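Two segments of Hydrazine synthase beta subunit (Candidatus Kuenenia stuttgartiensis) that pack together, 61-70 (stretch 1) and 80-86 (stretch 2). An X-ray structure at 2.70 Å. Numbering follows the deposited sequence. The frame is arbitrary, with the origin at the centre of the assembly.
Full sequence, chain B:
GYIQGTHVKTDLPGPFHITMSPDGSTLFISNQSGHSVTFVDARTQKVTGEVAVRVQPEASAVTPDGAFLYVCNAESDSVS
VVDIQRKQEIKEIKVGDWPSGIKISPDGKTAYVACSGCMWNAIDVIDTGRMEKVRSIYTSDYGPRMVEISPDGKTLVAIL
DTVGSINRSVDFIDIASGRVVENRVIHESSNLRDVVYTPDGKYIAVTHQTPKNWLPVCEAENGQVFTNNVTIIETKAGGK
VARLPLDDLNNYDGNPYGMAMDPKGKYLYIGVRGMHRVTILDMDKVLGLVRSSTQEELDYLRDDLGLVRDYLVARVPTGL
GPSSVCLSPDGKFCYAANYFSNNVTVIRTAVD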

# COMPACT_ATOMS: atom_id res chain seq x y z
N ALA B 61 56.52 22.04 -1.82
CA ALA B 61 56.33 21.75 -0.40
C ALA B 61 57.17 22.69 0.46
O ALA B 61 58.31 23.01 0.12
N VAL B 62 56.61 23.12 1.59
CA VAL B 62 57.28 24.05 2.48
C VAL B 62 57.88 23.34 3.69
O VAL B 62 57.27 22.42 4.24
N THR B 63 59.07 23.76 4.10
CA THR B 63 59.70 23.25 5.31
C THR B 63 58.92 23.70 6.54
O THR B 63 58.31 24.77 6.52
N PRO B 64 58.93 22.89 7.61
CA PRO B 64 58.20 23.18 8.85
C PRO B 64 58.47 24.57 9.42
O PRO B 64 57.57 25.19 9.99
N ASP B 65 59.70 25.05 9.28
CA ASP B 65 60.05 26.39 9.75
C ASP B 65 59.59 27.47 8.76
O ASP B 65 59.31 28.60 9.15
N GLY B 66 59.51 27.09 7.49
CA GLY B 66 59.05 28.00 6.45
C GLY B 66 60.13 28.88 5.87
O GLY B 66 59.86 29.96 5.37
N ALA B 67 61.38 28.43 5.96
CA ALA B 67 62.50 29.16 5.38
C ALA B 67 62.84 28.71 3.96
O ALA B 67 63.64 29.35 3.28
N PHE B 68 62.23 27.62 3.51
CA PHE B 68 62.56 27.04 2.21
C PHE B 68 61.35 26.47 1.48
O PHE B 68 60.39 26.02 2.10
N LEU B 69 61.41 26.50 0.15
CA LEU B 69 60.35 25.94 -0.68
C LEU B 69 60.92 24.97 -1.71
O LEU B 69 61.70 25.37 -2.58
N TYR B 70 60.54 23.70 -1.62
CA TYR B 70 61.00 22.70 -2.57
C TYR B 70 60.00 22.54 -3.70
O TYR B 70 58.89 22.06 -3.50
N SER B 80 63.78 22.19 -7.55
CA SER B 80 64.42 23.44 -7.17
C SER B 80 64.30 23.69 -5.67
O SER B 80 63.26 23.41 -5.07
N VAL B 81 65.35 24.23 -5.07
CA VAL B 81 65.29 24.66 -3.68
C VAL B 81 65.27 26.18 -3.63
O VAL B 81 66.20 26.84 -4.09
N VAL B 82 64.21 26.74 -3.05
CA VAL B 82 64.01 28.18 -3.05
C VAL B 82 64.13 28.78 -1.66
O VAL B 82 63.53 28.29 -0.71
N ASP B 83 64.90 29.85 -1.54
CA ASP B 83 64.96 30.62 -0.31
C ASP B 83 63.74 31.53 -0.27
O ASP B 83 63.55 32.37 -1.15
N ILE B 84 62.91 31.36 0.76
CA ILE B 84 61.62 32.04 0.82
C ILE B 84 61.79 33.53 1.13
O ILE B 84 61.10 34.38 0.56
N GLN B 85 62.73 33.83 2.03
CA GLN B 85 62.97 35.22 2.42
C GLN B 85 63.76 35.97 1.36
O GLN B 85 63.51 37.15 1.11
N ARG B 86 64.72 35.30 0.73
CA ARG B 86 65.53 35.91 -0.32
C ARG B 86 64.81 35.94 -1.67
O ARG B 86 65.20 36.69 -2.56

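The contact is a short antiparallel β pairing of strand 68-70 with strand 80-83, extended past the strand end by Ile84, whose side chain packs against the turn that leads into strand 68-70. The strand directions differ by 159°, the axes approach to 4.7 Å, and 505 Å² is buried in all. Leu69 and Val82 form the hydrogen-bonded pair: Leu69 N donates to Val82 O at 2.9 Å, and Val82 N to Leu69 O at 2.9 Å. A weak bond from Ile84 N to Ala67 O, long at 3.3 Å but nearly linear at 176°, carries the ladder beyond the strand.

Alternation along the strands sorts the side chains onto two faces. Leu69 (chi1 t, chi2 p) and Val82 (t) share one, with their CB atoms 4.1 Å apart. Ile84, whose CA-to-CB bond points toward stretch 1, joins them: in its m, t rotamer, CG1 lies 4.1 Å from Leu69 CB, while CD1 reaches 4.0 Å from Val62 CG1, Val62 being t. The same Ile84 CD1 sits 3.1 Å from Gly66 O and 3.4 Å from Phe68 O, so the methyl is closely approached by two backbone carbonyl oxygens. Ile84 accordingly has the largest area covered by the opposing stretch, 84 Å².

The other face carries Phe68, Tyr70, Val81 and Asp83. Tyr70 is m, and Val81, t, places CG2 over one face of its ring, 4.1 Å from the centroid and 27° off the normal, a CH-pi contact; the closest atoms are Tyr70 CE2 and Val81 CG2 at 3.7 Å. Val81 also offers CG1 to Phe68 CD1 at 4.4 Å. Phe68, also m, has its CE1 4.1 Å from Asp83 OD2. The other carboxylate oxygen of Asp83, which is t, accepts a bond within its own stretch, from Arg86 N to Asp83 OD1 at 2.8 Å.

Polar side chains also brace the turn of stretch 1. Thr63, p, donates from OG1 to Asp65 OD1 at 2.5 Å and accepts at OG1 from Phe68 N at 3.3 Å; Asp65 OD1 further accepts from Ala67 N at 3.0 Å. Gly66, at phi 86° and psi 24°, suits this turn because a CB would be jammed against the preceding carbonyl oxygen. One water bridges the stretches here, donating to Gly66 O at 2.7 Å and accepting from Gln85 NE2 at 3.2 Å. That amide nitrogen, Gln85 NE2, also lies 4.2 Å from Ala67 CB, as the end of the Gln85 side chain comes nearer to stretch 1 than its sideways CA-to-CB bond suggests.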

# COMPACT_ATOMS: atom_id res chain seq x y z
CB ALA B 61 56.68 20.30 -0.11
CB VAL B 62 56.32 25.16 2.96
CG1 VAL B 62 57.07 26.24 3.72
CG2 VAL B 62 55.56 25.75 1.79
CB THR B 63 61.17 23.71 5.42
OG1 THR B 63 61.23 25.14 5.44
CG2 THR B 63 61.98 23.19 4.24
CB PRO B 64 58.70 22.10 9.81
CG PRO B 64 59.02 20.95 8.92
CD PRO B 64 59.56 21.56 7.65
CB ASP B 65 61.56 26.50 9.99
CG ASP B 65 62.37 25.87 8.88
OD1 ASP B 65 61.99 26.01 7.69
OD2 ASP B 65 63.40 25.23 9.19
CB ALA B 67 63.73 29.04 6.27
CB PHE B 68 63.62 25.95 2.37
CG PHE B 68 64.91 26.42 2.99
CD1 PHE B 68 65.90 27.00 2.21
CD2 PHE B 68 65.13 26.28 4.35
CE1 PHE B 68 67.08 27.44 2.78
CE2 PHE B 68 66.31 26.71 4.92
CZ PHE B 68 67.29 27.29 4.13
CB LEU B 69 59.57 27.05 -1.38
CG LEU B 69 58.44 26.61 -2.30
CD1 LEU B 69 57.33 25.94 -1.51
CD2 LEU B 69 57.90 27.78 -3.10
CB TYR B 70 61.22 21.36 -1.87
CG TYR B 70 62.48 21.28 -1.03
CD1 TYR B 70 62.63 22.07 0.11
CD2 TYR B 70 63.51 20.41 -1.36
CE1 TYR B 70 63.77 22.01 0.88
CE2 TYR B 70 64.66 20.34 -0.59
CZ TYR B 70 64.79 21.14 0.52
OH TYR B 70 65.93 21.07 1.29
CB SER B 80 63.82 24.61 -7.95
OG SER B 80 63.98 24.43 -9.34
CB VAL B 81 66.47 24.12 -2.85
CG1 VAL B 81 66.37 24.61 -1.41
CG2 VAL B 81 66.50 22.61 -2.89
CB VAL B 82 62.62 28.55 -3.64
CG1 VAL B 82 62.37 30.04 -3.53
CG2 VAL B 82 62.52 28.08 -5.08
CB ASP B 83 66.25 31.43 -0.23
CG ASP B 83 66.55 31.92 1.17
OD1 ASP B 83 65.87 32.86 1.64
OD2 ASP B 83 67.48 31.37 1.81
CB ILE B 84 60.69 31.39 1.86
CG1 ILE B 84 60.38 29.95 1.45
CG2 ILE B 84 59.40 32.18 2.02
CD1 ILE B 84 59.37 29.26 2.34
CB GLN B 85 63.70 35.25 3.76
CG GLN B 85 63.08 34.36 4.82
CD GLN B 85 64.08 33.84 5.82
OE1 GLN B 85 65.29 34.00 5.65
NE2 GLN B 85 63.59 33.21 6.88
CB ARG B 86 66.86 35.16 -0.48
CG ARG B 86 67.84 35.38 0.65
CD ARG B 86 69.13 34.62 0.38
NE ARG B 86 69.68 34.95 -0.94
CZ ARG B 86 70.65 34.27 -1.54
NH1 ARG B 86 71.19 33.22 -0.93
NH2 ARG B 86 71.08 34.63 -2.73
O HOH W 1 60.64 32.43 5.99